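Side-chain contacts in LPXTG family cell surface protein Fms2 (Enterococcus faecium DO, PDB 5FCE), which is a cell-wall-anchored surface protein that probably mediates adhesion of the bacterium to host ligands, the chain being its ligand-binding region: residues Thr7-Thr10 with Asp11-Val14; Glu78-Ile81 with Asp82-Lys85. One frame throughout, in Å; residues are numbered along the deposited sequence.

Interaction 1 (Thr7-Thr10 with Asp11-Val14); sequences TVKT and DRIV
A short 3-10 turn, Thr10 to Arg12, links strand 6-7 to strand 14-16 in the flattened-barrel ligand-binding region, assigned by sequence to an immunoglobulin-like family, and Lys9 and Arg12 meet across it together with Val8 and Ile13. Two successive backbone bonds, each spanning three residues, wind the turn. Arg12 N donates to Lys9 O at 3.0 Å, and Ile13 N to Thr10 O at 3.1 Å; the second donor stands well above the carbonyl plane of Thr10, 65° out of it.

The side chains of Lys9 and Arg12 leave the turn next to each other and run the same way. Lys9 is extended beyond CG, and its CD lies 3.8 Å from Arg12 CD, so the two chains touch through their methylenes. Arg12 bends at chi3 (144°), and NH1 lies alongside the lysine, 3.3 Å from Lys9 CD. Lys9 NZ comes within 3.1 Å of Arg12 NH1, two donors of like charge with no bond between them; the salt bridge from Glu70 OE2 to Arg12 NH1 probably balances part of this positive charge.

On the inward side the buried Ile13 crosses Val8 at about a right angle. Its CG1 lies anti to the carbonyl carbon (chi1 -69°), and the chain continues extended to CD1, which also passes near the carbonyl oxygen of Thr10. Ile22 of strand 21-28 and the loop residues Leu106 and Trp111 contact the same isoleucine, while Val8 packs on Val26. The CB of Thr10 points away from residues 11-14, and its OG1 is hydrogen-bonded to Ser110 OG, tying the turn to the segment that leads into strand 112-114. Between the two aliphatic residues, the closest approach joins Val8 CG1 to Ile13 CD1 at 3.7 Å.

Interaction 2 (Glu78-Ile81 with Asp82-Lys85); sequences ELSI and DEIK
Ser80 is the N-cap of the one-turn helix 81-85, and its hydroxyl reaches forward to the amide of Glu83. This capping bond, Glu83 N to Ser80 OG, measures 3.2 Å and is fairly straight, 163° at the hydrogen. It depends on OG being folded between the backbone N and the carbonyl carbon (chi1 70°), which turns the oxygen to an amide of the first turn. The carboxylate of Glu83 does not complete a capping box: the chain bends at chi2 (-74°) and its end leads away, leaving CG against the serine hydroxyl at 3.3 Å from Ser80 OG.

Two main-chain bonds of alpha-helical spacing follow. Ile84 N donates to Ser80 O at 3.0 Å, in the carbonyl plane, and Lys85 N to Ile81 O at 2.9 Å. Ser80 therefore grips the first turn twice, through OG and through O.

Apolar contacts flank this backbone. Leu79, just ahead of the cap, sets its CB 4.0 Å from Ile84 CG1. Ile81 and Lys85, one turn apart, cross obliquely: Ile81 CG1 meets the aliphatic part of the lysine at CD, 3.9 Å away, and the bend of Lys85 at chi3 takes the ammonium away from the isoleucine. More loosely, Ile81 CD1 approaches Ile84 CB.

One methyl rests against a polar atom instead: Ile84 CD1 lies 3.5 Å from Leu79 O, which also has a weak hydrogen bond from Tyr15 OH.

The two buried isoleucines face the protein, and Asp82 and Glu83 are exposed. Both isoleucines rest on Tyr15 and Trp111; Ile84 also touches Ile55 and the loop residue Pro108, and Leu79 packs on Tyr43. The helix, which follows strand 71-76, thus sits against strands 14-16 and 54-60 and the loops carrying Tyr43, Pro108 and Trp111.

In the fold
Interactions 1 and 2 are separate local turns of the same ligand-binding region, with centres 16 Å apart and nearest atoms about 7 Å apart; they do not touch. They come in series along the chain, the 3-10 turn well before the helix. Trp111 connects them: it contacts Ile13 of interaction 1 and both Ile81 and Ile84 of interaction 2. A second path runs through strand 14-16, which starts at Val14, the last residue of interaction 1, and presents Tyr15 to both isoleucines of the helix. Neither contact includes a bound ligand, so their relation to the ligand-binding surface of the adhesin remains open.

Interaction 1 (Thr7-Thr10 with Asp11-Val14)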
ATOM      1  N   THR A   7       6.421   1.707  -7.695  1.00 17.81           N
ATOM      2  CA  THR A   7       6.648   0.286  -7.927  1.00 18.51           C
ATOM      3  C   THR A   7       6.905  -0.344  -6.565  1.00 19.86           C
ATOM      4  O   THR A   7       7.282   0.353  -5.623  1.00 18.77           O
ATOM      5  CB  THR A   7       7.842   0.064  -8.876  1.00 20.77           C
ATOM      6  OG1 THR A   7       8.039  -1.337  -9.117  1.00 25.93           O
ATOM      7  CG2 THR A   7       9.076   0.609  -8.258  1.00 19.27           C
ATOM      8  N   VAL A   8       6.688  -1.652  -6.452  1.00 19.55           N
ATOM      9  CA  VAL A   8       6.907  -2.352  -5.193  1.00 19.88           C
ATOM     10  C   VAL A   8       7.574  -3.673  -5.477  1.00 20.47           C
ATOM     11  O   VAL A   8       7.125  -4.407  -6.360  1.00 18.79           O
ATOM     12  CB  VAL A   8       5.574  -2.639  -4.457  1.00 18.40           C
ATOM     13  CG1 VAL A   8       5.817  -3.453  -3.176  1.00 19.20           C
ATOM     14  CG2 VAL A   8       4.875  -1.358  -4.122  1.00 19.52           C
ATOM     15  N   LYS A   9       8.645  -3.974  -4.746  1.00 20.37           N
ATOM     16  CA  LYS A   9       9.193  -5.325  -4.747  1.00 21.17           C
ATOM     17  C   LYS A   9       8.373  -6.148  -3.762  1.00 20.59           C
ATOM     18  O   LYS A   9       8.557  -6.048  -2.550  1.00 19.61           O
ATOM     19  CB  LYS A   9      10.661  -5.327  -4.326  1.00 25.87           C
ATOM     20  CG  LYS A   9      11.625  -4.848  -5.401  1.00 29.70           C
ATOM     21  CD  LYS A   9      13.067  -5.004  -4.919  1.00 32.99           C
ATOM     22  CE  LYS A   9      14.054  -4.362  -5.884  1.00 32.08           C
ATOM     23  NZ  LYS A   9      15.359  -4.054  -5.221  1.00 33.54           N
ATOM     24  N   THR A  10       7.455  -6.951  -4.285  1.00 19.85           N
ATOM     25  CA  THR A  10       6.427  -7.575  -3.448  1.00 18.61           C
ATOM     26  C   THR A  10       6.968  -8.497  -2.351  1.00 18.96           C
ATOM     27  O   THR A  10       6.342  -8.618  -1.292  1.00 18.39           O
ATOM     28  CB  THR A  10       5.368  -8.312  -4.296  1.00 18.75           C
ATOM     29  OG1 THR A  10       5.974  -9.402  -5.002  1.00 19.92           O
ATOM     30  CG2 THR A  10       4.729  -7.360  -5.303  1.00 20.30           C
ATOM     31  N   ASP A  11       8.114  -9.146  -2.580  1.00 21.42           N
ATOM     32  CA  ASP A  11       8.642 -10.047  -1.537  1.00 20.91           C
ATOM     33  C   ASP A  11       9.234  -9.316  -0.329  1.00 22.11           C
ATOM     34  O   ASP A  11       9.507  -9.934   0.714  1.00 22.93           O
ATOM     35  CB  ASP A  11       9.602 -11.139  -2.070  1.00 24.14           C
ATOM     36  CG  ASP A  11      10.652 -10.615  -3.039  1.00 26.94           C
ATOM     37  OD1 ASP A  11      10.794  -9.389  -3.224  1.00 26.17           O
ATOM     38  OD2 ASP A  11      11.359 -11.469  -3.623  1.00 32.96           O
ATOM     39  N   ARG A  12       9.413  -8.004  -0.474  1.00 20.74           N
ATOM     40  CA  ARG A  12       9.846  -7.156   0.629  1.00 20.91           C
ATOM     41  C   ARG A  12       8.689  -6.602   1.454  1.00 18.27           C
ATOM     42  O   ARG A  12       8.915  -5.987   2.487  1.00 20.35           O
ATOM     43  CB  ARG A  12      10.724  -6.018   0.120  1.00 22.93           C
ATOM     44  CG  ARG A  12      12.110  -6.484  -0.324  1.00 26.98           C
ATOM     45  CD  ARG A  12      12.768  -5.419  -1.179  1.00 30.48           C
ATOM     46  NE  ARG A  12      14.208  -5.332  -0.947  1.00 34.53           N
ATOM     47  CZ  ARG A  12      15.001  -4.416  -1.500  1.00 34.75           C
ATOM     48  NH1 ARG A  12      14.487  -3.506  -2.316  1.00 36.05           N
ATOM     49  NH2 ARG A  12      16.302  -4.403  -1.237  1.00 35.79           N
ATOM     50  N   ILE A  13       7.457  -6.835   1.012  1.00 17.43           N
ATOM     51  CA  ILE A  13       6.286  -6.503   1.836  1.00 17.10           C
ATOM     52  C   ILE A  13       6.271  -7.460   3.026  1.00 18.03           C
ATOM     53  O   ILE A  13       6.476  -8.667   2.854  1.00 17.30           O
ATOM     54  CB  ILE A  13       4.970  -6.623   1.038  1.00 15.35           C
ATOM     55  CG1 ILE A  13       4.900  -5.515  -0.030  1.00 15.83           C
ATOM     56  CG2 ILE A  13       3.741  -6.567   1.973  1.00 16.23           C
ATOM     57  CD1 ILE A  13       3.751  -5.668  -1.028  1.00 15.65           C
ATOM     58  N   VAL A  14       6.038  -6.926   4.228  1.00 16.78           N
ATOM     59  CA  VAL A  14       5.983  -7.764   5.425  1.00 16.59           C
ATOM     60  C   VAL A  14       4.599  -7.747   6.070  1.00 17.53           C
ATOM     61  O   VAL A  14       4.037  -6.680   6.297  1.00 17.86           O
ATOM     62  CB  VAL A  14       7.037  -7.337   6.468  1.00 18.54           C
ATOM     63  CG1 VAL A  14       6.919  -8.199   7.741  1.00 17.16           C
ATOM     64  CG2 VAL A  14       8.445  -7.439   5.884  1.00 20.39           C
TER

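Interaction 2 (Glu78-Ile81 with Asp82-Lys85)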
ATOM      1  N   GLU A  78      -6.693  -5.365   8.463  1.00 17.32           N
ATOM      2  CA  GLU A  78      -8.080  -5.619   8.856  1.00 18.13           C
ATOM      3  C   GLU A  78      -8.588  -6.983   8.371  1.00 18.39           C
ATOM      4  O   GLU A  78      -9.733  -7.366   8.649  1.00 17.71           O
ATOM      5  CB  GLU A  78      -8.979  -4.478   8.349  1.00 18.49           C
ATOM      6  CG  GLU A  78      -8.442  -3.092   8.726  1.00 19.09           C
ATOM      7  CD  GLU A  78      -9.279  -1.933   8.190  1.00 20.32           C
ATOM      8  OE1 GLU A  78     -10.316  -2.175   7.525  1.00 19.61           O
ATOM      9  OE2 GLU A  78      -8.905  -0.759   8.458  1.00 21.30           O
ATOM     10  N   LEU A  79      -7.731  -7.699   7.643  1.00 17.62           N
ATOM     11  CA  LEU A  79      -7.980  -9.073   7.202  1.00 18.75           C
ATOM     12  C   LEU A  79      -6.735  -9.886   7.529  1.00 17.61           C
ATOM     13  O   LEU A  79      -5.607  -9.378   7.441  1.00 16.68           O
ATOM     14  CB  LEU A  79      -8.232  -9.161   5.687  1.00 19.00           C
ATOM     15  CG  LEU A  79      -9.593  -8.800   5.091  1.00 22.13           C
ATOM     16  CD1 LEU A  79      -9.594  -9.037   3.571  1.00 23.65           C
ATOM     17  CD2 LEU A  79     -10.689  -9.619   5.738  1.00 21.21           C
ATOM     18  N   SER A  80      -6.939 -11.144   7.904  1.00 17.38           N
ATOM     19  CA  SER A  80      -5.829 -12.024   8.266  1.00 17.59           C
ATOM     20  C   SER A  80      -5.008 -12.325   7.029  1.00 18.12           C
ATOM     21  O   SER A  80      -5.490 -12.154   5.914  1.00 17.63           O
ATOM     22  CB  SER A  80      -6.354 -13.339   8.810  1.00 18.16           C
ATOM     23  OG  SER A  80      -6.958 -14.079   7.764  1.00 18.10           O
ATOM     24  N   ILE A  81      -3.779 -12.796   7.209  1.00 17.08           N
ATOM     25  CA  ILE A  81      -2.939 -13.059   6.043  1.00 18.39           C
ATOM     26  C   ILE A  81      -3.507 -14.216   5.211  1.00 17.71           C
ATOM     27  O   ILE A  81      -3.452 -14.178   3.984  1.00 16.61           O
ATOM     28  CB  ILE A  81      -1.456 -13.254   6.420  1.00 18.58           C
ATOM     29  CG1 ILE A  81      -0.588 -13.425   5.157  1.00 18.27           C
ATOM     30  CG2 ILE A  81      -1.287 -14.445   7.373  1.00 18.75           C
ATOM     31  CD1 ILE A  81      -0.562 -12.175   4.254  1.00 16.69           C
ATOM     32  N   ASP A  82      -4.094 -15.223   5.866  1.00 18.98           N
ATOM     33  CA  ASP A  82      -4.730 -16.313   5.114  1.00 21.37           C
ATOM     34  C   ASP A  82      -5.823 -15.788   4.181  1.00 19.73           C
ATOM     35  O   ASP A  82      -5.895 -16.167   3.007  1.00 20.64           O
ATOM     36  CB  ASP A  82      -5.307 -17.386   6.048  1.00 24.09           C
ATOM     37  CG  ASP A  82      -4.239 -18.262   6.660  1.00 27.38           C
ATOM     38  OD1 ASP A  82      -3.071 -18.167   6.221  1.00 28.47           O
ATOM     39  OD2 ASP A  82      -4.573 -19.060   7.572  1.00 28.21           O
ATOM     40  N   GLU A  83      -6.659 -14.893   4.698  1.00 19.87           N
ATOM     41  CA  GLU A  83      -7.735 -14.320   3.904  1.00 19.12           C
ATOM     42  C   GLU A  83      -7.206 -13.433   2.783  1.00 18.31           C
ATOM     43  O   GLU A  83      -7.764 -13.409   1.685  1.00 18.31           O
ATOM     44  CB  GLU A  83      -8.701 -13.543   4.803  1.00 20.03           C
ATOM     45  CG  GLU A  83      -9.510 -14.451   5.716  1.00 20.08           C
ATOM     46  CD  GLU A  83     -10.598 -15.196   4.966  1.00 23.35           C
ATOM     47  OE1 GLU A  83     -11.039 -14.688   3.915  1.00 27.06           O
ATOM     48  OE2 GLU A  83     -11.030 -16.270   5.440  1.00 26.65           O
ATOM     49  N   ILE A  84      -6.125 -12.711   3.060  1.00 16.24           N
ATOM     50  CA  ILE A  84      -5.535 -11.834   2.045  1.00 16.80           C
ATOM     51  C   ILE A  84      -4.990 -12.688   0.899  1.00 17.91           C
ATOM     52  O   ILE A  84      -5.141 -12.344  -0.269  1.00 17.59           O
ATOM     53  CB  ILE A  84      -4.396 -10.963   2.616  1.00 16.63           C
ATOM     54  CG1 ILE A  84      -4.926  -9.951   3.634  1.00 15.47           C
ATOM     55  CG2 ILE A  84      -3.676 -10.182   1.486  1.00 16.83           C
ATOM     56  CD1 ILE A  84      -3.818  -9.254   4.397  1.00 15.08           C
ATOM     57  N   LYS A  85      -4.372 -13.814   1.231  1.00 17.76           N
ATOM     58  CA  LYS A  85      -3.771 -14.660   0.200  1.00 18.72           C
ATOM     59  C   LYS A  85      -4.825 -15.376  -0.650  1.00 19.80           C
ATOM     60  O   LYS A  85      -4.516 -15.916  -1.716  1.00 22.25           O
ATOM     61  CB  LYS A  85      -2.822 -15.677   0.839  1.00 20.06           C
ATOM     62  CG  LYS A  85      -1.502 -15.068   1.323  1.00 19.85           C
ATOM     63  CD  LYS A  85      -0.752 -16.023   2.240  1.00 21.13           C
ATOM     64  CE  LYS A  85      -0.397 -17.318   1.541  1.00 25.22           C
ATOM     65  NZ  LYS A  85       0.138 -18.294   2.529  1.00 24.99           N
TER